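Side-chain contacts in putative nucleolar GTP-binding protein 1 (Plasmodium falciparum, PDB 2QU8), which binds GDP and is probably a nucleolar GTPase, although its function has not been established: residues L124-K127 with E128-L132; K169-L172 with D173-N177. All blocks are in the same frame, centred on the assembly; numbering follows the deposited sequence.

Contact 1 comes first along the chain: residues 124-127 turn out of the loop that follows strand 110-117 and enter helix 126-137, and 128-132 continue the same helix. Contact 2 lies later, where 169-172 and 173-177 bring helix 162-174 to its end and lead on toward strand 179-183. Neither closes a long loop, and they follow in series without nesting or crossing. One marks a helix start, the other a helix finish. Their centres lie about 15 Å apart, yet the two helices pack together, Ile130 CG1 lying 4.0 Å from Ile171 CD1; contact 1 also faces strand 110-117, contact 2 strand 179-183, both of the central mixed sheet.

Contact 1: L124-K127 with E128-L132; sequences LTIK and EQINL
Glu128 OE1 accepts the backbone N of Thr125 at 2.9 Å, in a nearly straight bond (168° at the hydrogen) that uses the oxygen's anti lone pair. The bond in return runs from Glu128 N to Thr125 OG1, 3.2 Å, and the two complete a capping box at the start of helix 126-137, with Thr125 as N-cap. Thr125 OG1 sits between its own N and carbonyl carbon (chi1 61°), which turns it toward the helix's first turn, while its methyl CG2 approaches OE1. The Glu128 chain runs extended beyond CG, its CG passing 3.3 Å from Thr125 OG1. Leu124 comes at about a right angle to the Glu128 chain, its CD2 3.6 Å from Glu128 OE1, an apolar branch beside the oxygen that takes the Thr125 N-H.

Gln129 reaches back to the same cap: NE2 makes weak bonds to Leu124 O and to Thr125 O, at 3.0 and 3.4 Å. Its stronger partner is Asp117, whose N donates to Gln129 OE1, tying the helix start to the end of strand 110-117; the Gln129 side chain stays about 9 Å from the bound GDP. Ile126 and Ile130 lie on the buried flank against helix 162-174. One turn apart, they meet through Ile126 CG2 and Ile130 CD1, 3.9 Å between the two methyl carbons.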
ATOM      1  N   LEU A 124      17.164  -2.627  -6.183  1.00 27.35           N
ATOM      2  CA  LEU A 124      17.393  -1.455  -5.334  1.00 27.52           C
ATOM      3  C   LEU A 124      17.606  -1.886  -3.882  1.00 27.46           C
ATOM      4  O   LEU A 124      17.006  -2.866  -3.421  1.00 26.82           O
ATOM      5  CB  LEU A 124      16.231  -0.451  -5.434  1.00 27.28           C
ATOM      6  CG  LEU A 124      15.907   0.223  -6.774  1.00 28.06           C
ATOM      7  CD1 LEU A 124      14.589   1.004  -6.682  1.00 28.00           C
ATOM      8  CD2 LEU A 124      17.034   1.136  -7.259  1.00 28.30           C
ATOM      9  N   THR A 125      18.470  -1.166  -3.168  1.00 27.35           N
ATOM     10  CA  THR A 125      18.750  -1.513  -1.774  1.00 27.58           C
ATOM     11  C   THR A 125      17.550  -1.170  -0.900  1.00 27.48           C
ATOM     12  O   THR A 125      16.674  -0.412  -1.302  1.00 27.08           O
ATOM     13  CB  THR A 125      19.988  -0.780  -1.207  1.00 27.45           C
ATOM     14  OG1 THR A 125      19.759   0.628  -1.241  1.00 26.53           O
ATOM     15  CG2 THR A 125      21.252  -1.120  -1.991  1.00 27.71           C
ATOM     16  N   ILE A 126      17.524  -1.726   0.304  1.00 27.83           N
ATOM     17  CA  ILE A 126      16.492  -1.370   1.259  1.00 28.65           C
ATOM     18  C   ILE A 126      16.423   0.154   1.456  1.00 28.56           C
ATOM     19  O   ILE A 126      15.336   0.716   1.476  1.00 28.80           O
ATOM     20  CB  ILE A 126      16.679  -2.125   2.594  1.00 28.83           C
ATOM     21  CG1 ILE A 126      16.310  -3.603   2.392  1.00 28.91           C
ATOM     22  CG2 ILE A 126      15.840  -1.472   3.702  1.00 29.38           C
ATOM     23  CD1 ILE A 126      16.910  -4.576   3.404  1.00 28.57           C
ATOM     24  N   LYS A 127      17.579   0.814   1.546  1.00 28.89           N
ATOM     25  CA  LYS A 127      17.636   2.275   1.749  1.00 29.25           C
ATOM     26  C   LYS A 127      17.050   3.053   0.579  1.00 28.97           C
ATOM     27  O   LYS A 127      16.361   4.063   0.780  1.00 29.23           O
ATOM     28  CB  LYS A 127      19.078   2.741   2.019  1.00 29.12           C
ATOM     29  CG  LYS A 127      19.232   4.258   2.190  1.00 29.63           C
ATOM     30  CD  LYS A 127      20.680   4.652   2.480  1.00 31.23           C
ATOM     31  CE  LYS A 127      20.811   6.153   2.750  1.00 35.42           C
ATOM     32  NZ  LYS A 127      19.946   6.603   3.900  1.00 38.26           N
ATOM     33  N   GLU A 128      17.332   2.595  -0.641  1.00 28.40           N
ATOM     34  CA  GLU A 128      16.769   3.217  -1.842  1.00 28.42           C
ATOM     35  C   GLU A 128      15.247   3.015  -1.887  1.00 28.02           C
ATOM     36  O   GLU A 128      14.512   3.893  -2.336  1.00 28.23           O
ATOM     37  CB  GLU A 128      17.428   2.659  -3.109  1.00 28.26           C
ATOM     38  CG  GLU A 128      18.880   3.087  -3.295  1.00 28.85           C
ATOM     39  CD  GLU A 128      19.566   2.399  -4.466  1.00 29.30           C
ATOM     40  OE1 GLU A 128      19.456   1.165  -4.584  1.00 28.72           O
ATOM     41  OE2 GLU A 128      20.226   3.097  -5.269  1.00 31.36           O
ATOM     42  N   GLN A 129      14.785   1.861  -1.408  1.00 27.81           N
ATOM     43  CA  GLN A 129      13.346   1.581  -1.341  1.00 27.54           C
ATOM     44  C   GLN A 129      12.656   2.407  -0.251  1.00 27.76           C
ATOM     45  O   GLN A 129      11.523   2.841  -0.421  1.00 27.55           O
ATOM     46  CB  GLN A 129      13.083   0.090  -1.144  1.00 27.27           C
ATOM     47  CG  GLN A 129      13.525  -0.774  -2.320  1.00 27.20           C
ATOM     48  CD  GLN A 129      13.338  -2.252  -2.058  1.00 26.95           C
ATOM     49  OE1 GLN A 129      12.210  -2.750  -2.033  1.00 27.37           O
ATOM     50  NE2 GLN A 129      14.445  -2.966  -1.874  1.00 26.65           N
ATOM     51  N   ILE A 130      13.340   2.622   0.869  1.00 28.28           N
ATOM     52  CA  ILE A 130      12.810   3.498   1.916  1.00 28.84           C
ATOM     53  C   ILE A 130      12.780   4.957   1.434  1.00 29.66           C
ATOM     54  O   ILE A 130      11.789   5.664   1.633  1.00 29.58           O
ATOM     55  CB  ILE A 130      13.574   3.332   3.246  1.00 28.69           C
ATOM     56  CG1 ILE A 130      13.228   1.975   3.882  1.00 28.58           C
ATOM     57  CG2 ILE A 130      13.217   4.454   4.202  1.00 28.58           C
ATOM     58  CD1 ILE A 130      13.999   1.645   5.177  1.00 28.33           C
ATOM     59  N   ASN A 131      13.856   5.398   0.788  1.00 30.68           N
ATOM     60  CA  ASN A 131      13.863   6.695   0.118  1.00 31.91           C
ATOM     61  C   ASN A 131      12.670   6.882  -0.816  1.00 32.12           C
ATOM     62  O   ASN A 131      12.055   7.947  -0.833  1.00 32.25           O
ATOM     63  CB  ASN A 131      15.168   6.910  -0.647  1.00 32.38           C
ATOM     64  CG  ASN A 131      16.344   7.227   0.268  1.00 34.64           C
ATOM     65  OD1 ASN A 131      16.256   7.117   1.499  1.00 37.42           O
ATOM     66  ND2 ASN A 131      17.465   7.612  -0.338  1.00 36.01           N
ATOM     67  N   LEU A 132      12.342   5.851  -1.594  1.00 32.37           N
ATOM     68  CA  LEU A 132      11.150   5.888  -2.443  1.00 32.64           C
ATOM     69  C   LEU A 132       9.884   6.095  -1.607  1.00 32.97           C
ATOM     70  O   LEU A 132       9.032   6.910  -1.966  1.00 32.55           O
ATOM     71  CB  LEU A 132      11.031   4.614  -3.298  1.00 32.43           C
ATOM     72  CG  LEU A 132       9.736   4.377  -4.089  1.00 32.56           C
ATOM     73  CD1 LEU A 132       9.446   5.504  -5.067  1.00 32.71           C
ATOM     74  CD2 LEU A 132       9.777   3.038  -4.825  1.00 32.46           C
TER

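Contact 2: K169-L172 with D173-N177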
ATOM      1  N   LYS A 169      12.989   1.498  11.545  1.00 45.18           N
ATOM      2  CA  LYS A 169      12.506   2.074  12.805  1.00 45.77           C
ATOM      3  C   LYS A 169      12.245   3.576  12.687  1.00 46.03           C
ATOM      4  O   LYS A 169      11.251   4.077  13.219  1.00 45.91           O
ATOM      5  CB  LYS A 169      13.483   1.792  13.951  1.00 45.88           C
ATOM      6  CG  LYS A 169      13.042   2.373  15.292  1.00 46.58           C
ATOM      7  CD  LYS A 169      13.806   1.759  16.458  1.00 47.05           C
ATOM      8  CE  LYS A 169      13.919   2.727  17.630  1.00 47.72           C
ATOM      9  NZ  LYS A 169      12.637   3.424  17.962  1.00 48.32           N
ATOM     10  N   GLN A 170      13.127   4.283  11.978  1.00 46.49           N
ATOM     11  CA  GLN A 170      12.951   5.720  11.735  1.00 47.11           C
ATOM     12  C   GLN A 170      11.644   6.071  11.017  1.00 47.07           C
ATOM     13  O   GLN A 170      11.128   7.181  11.171  1.00 47.26           O
ATOM     14  CB  GLN A 170      14.136   6.297  10.962  1.00 47.25           C
ATOM     15  CG  GLN A 170      15.282   6.765  11.837  1.00 48.65           C
ATOM     16  CD  GLN A 170      16.114   7.846  11.169  1.00 51.03           C
ATOM     17  OE1 GLN A 170      16.191   7.919   9.938  1.00 52.28           O
ATOM     18  NE2 GLN A 170      16.742   8.696  11.981  1.00 51.51           N
ATOM     19  N   ILE A 171      11.116   5.128  10.237  1.00 47.17           N
ATOM     20  CA  ILE A 171       9.845   5.324   9.537  1.00 47.38           C
ATOM     21  C   ILE A 171       8.718   5.632  10.530  1.00 47.71           C
ATOM     22  O   ILE A 171       7.880   6.498  10.278  1.00 47.69           O
ATOM     23  CB  ILE A 171       9.493   4.110   8.627  1.00 47.27           C
ATOM     24  CG1 ILE A 171      10.462   4.043   7.437  1.00 47.18           C
ATOM     25  CG2 ILE A 171       8.040   4.174   8.148  1.00 46.89           C
ATOM     26  CD1 ILE A 171      10.295   2.818   6.541  1.00 47.32           C
ATOM     27  N   LEU A 172       8.724   4.943  11.666  1.00 48.32           N
ATOM     28  CA  LEU A 172       7.722   5.161  12.714  1.00 49.03           C
ATOM     29  C   LEU A 172       7.762   6.583  13.291  1.00 49.60           C
ATOM     30  O   LEU A 172       6.737   7.109  13.730  1.00 49.68           O
ATOM     31  CB  LEU A 172       7.865   4.110  13.822  1.00 48.98           C
ATOM     32  CG  LEU A 172       7.844   2.630  13.406  1.00 49.11           C
ATOM     33  CD1 LEU A 172       8.218   1.738  14.580  1.00 49.38           C
ATOM     34  CD2 LEU A 172       6.494   2.210  12.823  1.00 49.44           C
ATOM     35  N   ASP A 173       8.944   7.202  13.267  1.00 50.34           N
ATOM     36  CA  ASP A 173       9.136   8.562  13.773  1.00 51.03           C
ATOM     37  C   ASP A 173       8.844   9.630  12.713  1.00 51.46           C
ATOM     38  O   ASP A 173       8.296  10.693  13.022  1.00 51.90           O
ATOM     39  CB  ASP A 173      10.558   8.730  14.320  1.00 51.20           C
ATOM     40  CG  ASP A 173      10.807   7.901  15.576  1.00 51.28           C
ATOM     41  OD1 ASP A 173      11.657   6.988  15.532  1.00 51.13           O
ATOM     42  OD2 ASP A 173      10.155   8.163  16.610  1.00 52.05           O
ATOM     43  N   ASN A 174       9.206   9.341  11.470  1.00 51.85           N
ATOM     44  CA  ASN A 174       9.029  10.280  10.361  1.00 52.11           C
ATOM     45  C   ASN A 174       7.590  10.380   9.857  1.00 52.04           C
ATOM     46  O   ASN A 174       7.218  11.359   9.205  1.00 52.32           O
ATOM     47  CB  ASN A 174       9.955   9.903   9.198  1.00 52.17           C
ATOM     48  CG  ASN A 174      11.387  10.345   9.424  1.00 52.77           C
ATOM     49  OD1 ASN A 174      11.643  11.486   9.810  1.00 54.28           O
ATOM     50  ND2 ASN A 174      12.333   9.446   9.170  1.00 53.15           N
ATOM     51  N   VAL A 175       6.784   9.369  10.172  1.00 51.76           N
ATOM     52  CA  VAL A 175       5.461   9.214   9.571  1.00 51.44           C
ATOM     53  C   VAL A 175       4.333   9.550  10.547  1.00 51.05           C
ATOM     54  O   VAL A 175       4.285   9.026  11.663  1.00 50.90           O
ATOM     55  CB  VAL A 175       5.299   7.785   8.969  1.00 51.45           C
ATOM     56  CG1 VAL A 175       3.857   7.450   8.691  1.00 51.78           C
ATOM     57  CG2 VAL A 175       6.122   7.653   7.691  1.00 51.82           C
ATOM     58  N   LYS A 176       3.435  10.433  10.108  1.00 50.50           N
ATOM     59  CA  LYS A 176       2.245  10.799  10.878  1.00 49.99           C
ATOM     60  C   LYS A 176       1.116   9.787  10.672  1.00 49.62           C
ATOM     61  O   LYS A 176       0.270   9.606  11.554  1.00 49.68           O
ATOM     62  CB  LYS A 176       1.776  12.217  10.524  1.00 50.00           C
ATOM     63  CG  LYS A 176       2.889  13.259  10.577  1.00 50.46           C
ATOM     64  CD  LYS A 176       2.385  14.619  11.026  1.00 51.80           C
ATOM     65  CE  LYS A 176       3.553  15.545  11.345  1.00 52.39           C
ATOM     66  NZ  LYS A 176       3.125  16.706  12.168  1.00 53.25           N
ATOM     67  N   ASN A 177       1.115   9.135   9.506  1.00 48.85           N
ATOM     68  CA  ASN A 177       0.170   8.062   9.193  1.00 47.99           C
ATOM     69  C   ASN A 177       0.266   6.923  10.208  1.00 47.20           C
ATOM     70  O   ASN A 177       1.362   6.602  10.671  1.00 47.30           O
ATOM     71  CB  ASN A 177       0.432   7.487   7.790  1.00 47.94           C
ATOM     72  CG  ASN A 177       0.733   8.556   6.748  1.00 48.18           C
ATOM     73  OD1 ASN A 177       1.808   9.161   6.747  1.00 48.56           O
ATOM     74  ND2 ASN A 177      -0.204   8.767   5.832  1.00 48.37           N
TER
HETATM   75  O   HOH W   1       4.067   7.027  13.505  1.00 59.02           O
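Ile171 and Val175 lie side by side and point the same way, their CG2 methyls 4.0 Å apart, across the C-terminal end of helix 162-174. This helix and helix 126-137 pack against a central mixed sheet, consistent with a P-loop GTPase fold. Val175 is the first residue to leave helical angles, so this pair spans the step from the last turn into the chain leading to strand 179-183. With chi1 at 164°, Val175 holds CG1 anti to its backbone N, and the other branch, CG2, is the one that meets Ile171; this same methyl also sits 3.3 Å from Ile171 O. Both side chains face helix 126-137, where Phe133 touches each of them, and Ile171 also reaches Ile179.

Asn174 folds its amide back along the helix toward the preceding turn. CG stands anti to its own carbonyl carbon (chi1 -78°), which brings Asn174 ND2 to 3.3 Å from Gln170 O and 4.0 Å from Gln170 CB. The amide nitrogen has a weak hydrogen bond to Tyr134 OH, a second tie to helix 126-137, while the backbone N of Asn174 donates to Gln170 O at 2.9 Å.

Asp173 takes a different heading on the exposed side of the helix. Lys169 NZ stays 4.4 Å from Asp173 OD1, beyond salt-bridge range, so any attraction between the two charges is probably weak.

The helical bonding frays here: Val175 N reaches Ile171 O only in a weak bond, bent to 124° at the hydrogen. Beyond it, a water bridges the last turn to the departing chain, donating to Leu172 O and to Val175 O, each 2.7 Å from the water oxygen.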